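Local coordinates for ORC2 (Aeropyrum pernix, PDB 1W5T), which binds DNA and ATP and helps regulate DNA replication, combining an AAA+ ATPase domain with a C-terminal winged-helix domain, at residues A[29-34]-A[66-71]. Residues are numbered along the deposited sequence; the frame is centred on the assembly and turned at random.
Sequences GEAEAL and TTLAKF. With MG (magnesium ion), chain E; ANP (phosphoaminophosphonic acid-adenylate ester), chain D.
A31 of helix 28-43 sets its methyl against L68 and F71 of helix 65-82, the helix whose first turn carries the end of the Walker A P-loop of this AAA+ domain; the segment axes cross at -45°, 9.7 Å apart. At the start of 66-71, T66 serves the nucleotide: OG1 binds the magnesium ion at 2.3 Å, with ANP O2G, ANP O1B and two waters as further ligands, and D145 hydrogen-bonds to this hydroxyl. T67 grips the alpha phosphate twice, its backbone N (2.8 Å, N-H...O 165°) and its OG1 both donating to ANP O1A. At the next residue the helix presents an apolar side chain to the other helix. With CG anti to its backbone N (chi1 -176°), L68 extends toward 29-34, and its second torsion turns CD1 to 3.5 Å from A31 CB, while CD2 reaches the aliphatic base of E30, 4.4 Å from its CB. L24 also touches A31, L68 and F71, and L212 of the neighbouring edge strand meets L68. F71 closes the contact at its ring edge: CD2 lies 3.9 Å from A31 CB, which sits near the ring plane and not over a face. The helices are thus joined by small van der Waals contacts, burying 191 Å², whereas the hydroxyls and backbone N-H groups of T66 and T67 face the nucleotide and the magnesium ion; one short helix segment divides its chemistry between nucleotide binding and the domain core.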
ATOM      1  N   GLY A  29      -4.460   0.366  17.420  1.00 17.40           N
ATOM      2  CA  GLY A  29      -4.694   1.756  17.742  1.00 16.57           C
ATOM      3  C   GLY A  29      -5.011   2.614  16.542  1.00 17.09           C
ATOM      4  O   GLY A  29      -5.934   3.441  16.614  1.00 17.63           O
ATOM      5  N   GLU A  30      -4.287   2.423  15.438  1.00 16.56           N
ATOM      6  CA  GLU A  30      -4.585   3.175  14.243  1.00 17.94           C
ATOM      7  C   GLU A  30      -5.968   2.869  13.712  1.00 17.07           C
ATOM      8  O   GLU A  30      -6.640   3.770  13.254  1.00 16.69           O
ATOM      9  CB  GLU A  30      -3.513   3.059  13.144  1.00 18.86           C
ATOM     10  CG  GLU A  30      -2.455   1.985  13.318  1.00 24.32           C
ATOM     11  CD  GLU A  30      -1.501   2.219  14.490  1.00 26.54           C
ATOM     12  OE1 GLU A  30      -0.548   3.014  14.347  1.00 27.83           O
ATOM     13  OE2 GLU A  30      -1.699   1.566  15.537  1.00 27.36           O
ATOM     14  N   ALA A  31      -6.400   1.614  13.826  1.00 17.17           N
ATOM     15  CA  ALA A  31      -7.746   1.224  13.411  1.00 17.21           C
ATOM     16  C   ALA A  31      -8.813   1.841  14.291  1.00 16.96           C
ATOM     17  O   ALA A  31      -9.860   2.222  13.795  1.00 17.08           O
ATOM     18  CB  ALA A  31      -7.904  -0.297  13.400  1.00 16.89           C
ATOM     19  N   GLU A  32      -8.546   1.939  15.590  1.00 16.88           N
ATOM     20  CA  GLU A  32      -9.486   2.590  16.512  1.00 17.56           C
ATOM     21  C   GLU A  32      -9.645   4.073  16.272  1.00 16.90           C
ATOM     22  O   GLU A  32     -10.755   4.587  16.373  1.00 17.03           O
ATOM     23  CB  GLU A  32      -9.036   2.432  17.927  1.00 18.10           C
ATOM     24  CG  GLU A  32      -8.620   1.027  18.222  1.00 23.84           C
ATOM     25  CD  GLU A  32      -9.660   0.251  18.971  1.00 31.24           C
ATOM     26  OE1 GLU A  32     -10.788   0.097  18.425  1.00 32.98           O
ATOM     27  OE2 GLU A  32      -9.316  -0.234  20.086  1.00 33.62           O
ATOM     28  N   ALA A  33      -8.532   4.733  15.950  1.00 15.81           N
ATOM     29  CA  ALA A  33      -8.495   6.168  15.735  1.00 15.74           C
ATOM     30  C   ALA A  33      -9.289   6.527  14.517  1.00 15.67           C
ATOM     31  O   ALA A  33     -10.050   7.484  14.564  1.00 15.63           O
ATOM     32  CB  ALA A  33      -7.040   6.684  15.583  1.00 14.90           C
ATOM     33  N   LEU A  34      -9.100   5.750  13.443  1.00 15.25           N
ATOM     34  CA  LEU A  34      -9.819   5.913  12.196  1.00 15.15           C
ATOM     35  C   LEU A  34     -11.287   5.617  12.391  1.00 15.23           C
ATOM     36  O   LEU A  34     -12.137   6.335  11.893  1.00 15.03           O
ATOM     37  CB  LEU A  34      -9.289   4.950  11.147  1.00 14.53           C
ATOM     38  CG  LEU A  34      -8.240   5.425  10.171  1.00 16.68           C
ATOM     39  CD1 LEU A  34      -8.010   4.281   9.186  1.00 18.60           C
ATOM     40  CD2 LEU A  34      -8.685   6.659   9.453  1.00 17.14           C
ATOM     41  N   THR A  66      -4.474  -2.201   2.820  1.00 12.95           N
ATOM     42  CA  THR A  66      -5.781  -2.749   2.504  1.00 12.77           C
ATOM     43  C   THR A  66      -6.463  -3.350   3.726  1.00 12.93           C
ATOM     44  O   THR A  66      -7.618  -3.070   3.985  1.00 13.80           O
ATOM     45  CB  THR A  66      -5.653  -3.762   1.336  1.00 13.02           C
ATOM     46  OG1 THR A  66      -5.128  -3.078   0.197  1.00 12.52           O
ATOM     47  CG2 THR A  66      -7.009  -4.230   0.863  1.00 10.03           C
ATOM     48  N   THR A  67      -5.730  -4.172   4.465  1.00 13.64           N
ATOM     49  CA  THR A  67      -6.220  -4.797   5.695  1.00 13.86           C
ATOM     50  C   THR A  67      -6.694  -3.794   6.738  1.00 13.18           C
ATOM     51  O   THR A  67      -7.736  -3.973   7.302  1.00 13.44           O
ATOM     52  CB  THR A  67      -5.115  -5.689   6.300  1.00 14.09           C
ATOM     53  OG1 THR A  67      -4.893  -6.780   5.416  1.00 14.37           O
ATOM     54  CG2 THR A  67      -5.602  -6.366   7.632  1.00 12.56           C
ATOM     55  N   LEU A  68      -5.902  -2.772   7.016  1.00 12.80           N
ATOM     56  CA  LEU A  68      -6.329  -1.723   7.945  1.00 12.67           C
ATOM     57  C   LEU A  68      -7.619  -1.078   7.480  1.00 12.08           C
ATOM     58  O   LEU A  68      -8.511  -0.828   8.283  1.00 12.94           O
ATOM     59  CB  LEU A  68      -5.268  -0.623   8.071  1.00 12.73           C
ATOM     60  CG  LEU A  68      -5.581   0.493   9.096  1.00 14.81           C
ATOM     61  CD1 LEU A  68      -5.922  -0.079  10.495  1.00 10.75           C
ATOM     62  CD2 LEU A  68      -4.430   1.539   9.157  1.00 14.53           C
ATOM     63  N   ALA A  69      -7.717  -0.782   6.188  1.00 11.55           N
ATOM     64  CA  ALA A  69      -8.873  -0.047   5.703  1.00 11.77           C
ATOM     65  C   ALA A  69     -10.118  -0.925   5.850  1.00 12.19           C
ATOM     66  O   ALA A  69     -11.146  -0.456   6.322  1.00 12.09           O
ATOM     67  CB  ALA A  69      -8.662   0.400   4.234  1.00 11.74           C
ATOM     68  N   LYS A  70     -10.016  -2.206   5.480  1.00 11.93           N
ATOM     69  CA  LYS A  70     -11.189  -3.054   5.546  1.00 12.74           C
ATOM     70  C   LYS A  70     -11.527  -3.386   6.960  1.00 12.89           C
ATOM     71  O   LYS A  70     -12.691  -3.397   7.314  1.00 13.08           O
ATOM     72  CB  LYS A  70     -11.041  -4.337   4.768  1.00 13.13           C
ATOM     73  CG  LYS A  70     -11.059  -4.181   3.308  1.00 14.76           C
ATOM     74  CD  LYS A  70     -10.681  -5.514   2.687  1.00 17.56           C
ATOM     75  CE  LYS A  70     -11.256  -5.626   1.292  1.00 19.15           C
ATOM     76  NZ  LYS A  70     -10.544  -6.716   0.605  1.00 22.49           N
ATOM     77  N   PHE A  71     -10.526  -3.627   7.791  1.00 12.73           N
ATOM     78  CA  PHE A  71     -10.831  -3.911   9.177  1.00 13.04           C
ATOM     79  C   PHE A  71     -11.555  -2.734   9.831  1.00 13.50           C
ATOM     80  O   PHE A  71     -12.482  -2.952  10.585  1.00 13.38           O
ATOM     81  CB  PHE A  71      -9.572  -4.300   9.958  1.00 12.41           C
ATOM     82  CG  PHE A  71      -9.835  -4.624  11.401  1.00 12.00           C
ATOM     83  CD1 PHE A  71     -10.198  -5.906  11.778  1.00 10.86           C
ATOM     84  CD2 PHE A  71      -9.664  -3.644  12.405  1.00 12.32           C
ATOM     85  CE1 PHE A  71     -10.437  -6.212  13.133  1.00 11.46           C
ATOM     86  CE2 PHE A  71      -9.859  -3.951  13.766  1.00 11.50           C
ATOM     87  CZ  PHE A  71     -10.285  -5.226  14.126  1.00 11.80           C
TER
HETATM   88 MG    MG E 701      -3.138  -3.162  -0.901  1.00  3.82          MG
HETATM   89  PG  ANP D 700       0.412  -3.825  -1.315  1.00 13.70           P
HETATM   90  O1G ANP D 700       0.747  -4.990  -2.340  1.00 19.20           O
HETATM   91  O2G ANP D 700      -0.972  -3.173  -1.750  1.00 17.59           O
HETATM   92  O3G ANP D 700       1.553  -2.724  -1.225  1.00 13.19           O
HETATM   93  PB  ANP D 700      -0.738  -3.812   1.441  1.00  9.28           P
HETATM   94  O1B ANP D 700      -2.167  -3.282   1.019  1.00 14.31           O
HETATM   95  O2B ANP D 700       0.084  -2.623   2.021  1.00 12.13           O
HETATM   96  N3B ANP D 700       0.109  -4.605   0.186  1.00 11.12           N
HETATM   97  PA  ANP D 700      -2.078  -5.901   2.897  1.00  8.06           P
HETATM   98  O1A ANP D 700      -3.206  -5.185   3.776  1.00 11.27           O
HETATM   99  O2A ANP D 700      -2.737  -6.474   1.575  1.00 10.42           O
HETATM  100  O3A ANP D 700      -0.818  -4.928   2.622  1.00 11.35           O
HETATM  101  O5' ANP D 700      -1.346  -7.033   3.785  1.00 14.09           O
HETATM  102  C5' ANP D 700      -0.416  -8.058   3.400  1.00  9.32           C
HETATM  103  C4' ANP D 700      -0.791  -9.299   4.214  1.00 10.21           C
HETATM  104  O4' ANP D 700      -0.470  -9.110   5.598  1.00  9.99           O
HETATM  105  C3' ANP D 700      -2.293  -9.577   4.217  1.00  9.68           C
HETATM  106  O3' ANP D 700      -2.476 -10.963   4.286  1.00  8.65           O
HETATM  107  C2' ANP D 700      -2.806  -8.958   5.511  1.00  9.19           C
HETATM  108  O2' ANP D 700      -4.023  -9.494   6.030  1.00  9.02           O
HETATM  109  C1' ANP D 700      -1.624  -9.206   6.438  1.00  8.21           C
HETATM  110  N9  ANP D 700      -1.497  -8.118   7.401  1.00 10.03           N
HETATM  111  C8  ANP D 700      -0.937  -6.881   7.146  1.00  8.09           C
HETATM  112  N7  ANP D 700      -0.960  -6.080   8.241  1.00  5.12           N
HETATM  113  C5  ANP D 700      -1.496  -6.787   9.246  1.00  7.11           C
HETATM  114  C6  ANP D 700      -1.862  -6.654  10.693  1.00  8.46           C
HETATM  115  N6  ANP D 700      -1.632  -5.513  11.404  1.00  6.17           N
HETATM  116  N1  ANP D 700      -2.470  -7.694  11.327  1.00  6.40           N
HETATM  117  C2  ANP D 700      -2.741  -8.845  10.730  1.00  7.85           C
HETATM  118  N3  ANP D 700      -2.477  -9.090   9.422  1.00 11.50           N
HETATM  119  C4  ANP D 700      -1.844  -8.075   8.656  1.00  7.81           C
HETATM  120  O   HOH W   1      -3.433  -1.079  -1.330  1.00 10.38           O
HETATM  121  O   HOH W   2      -3.570  -5.303  -0.642  1.00  4.78           O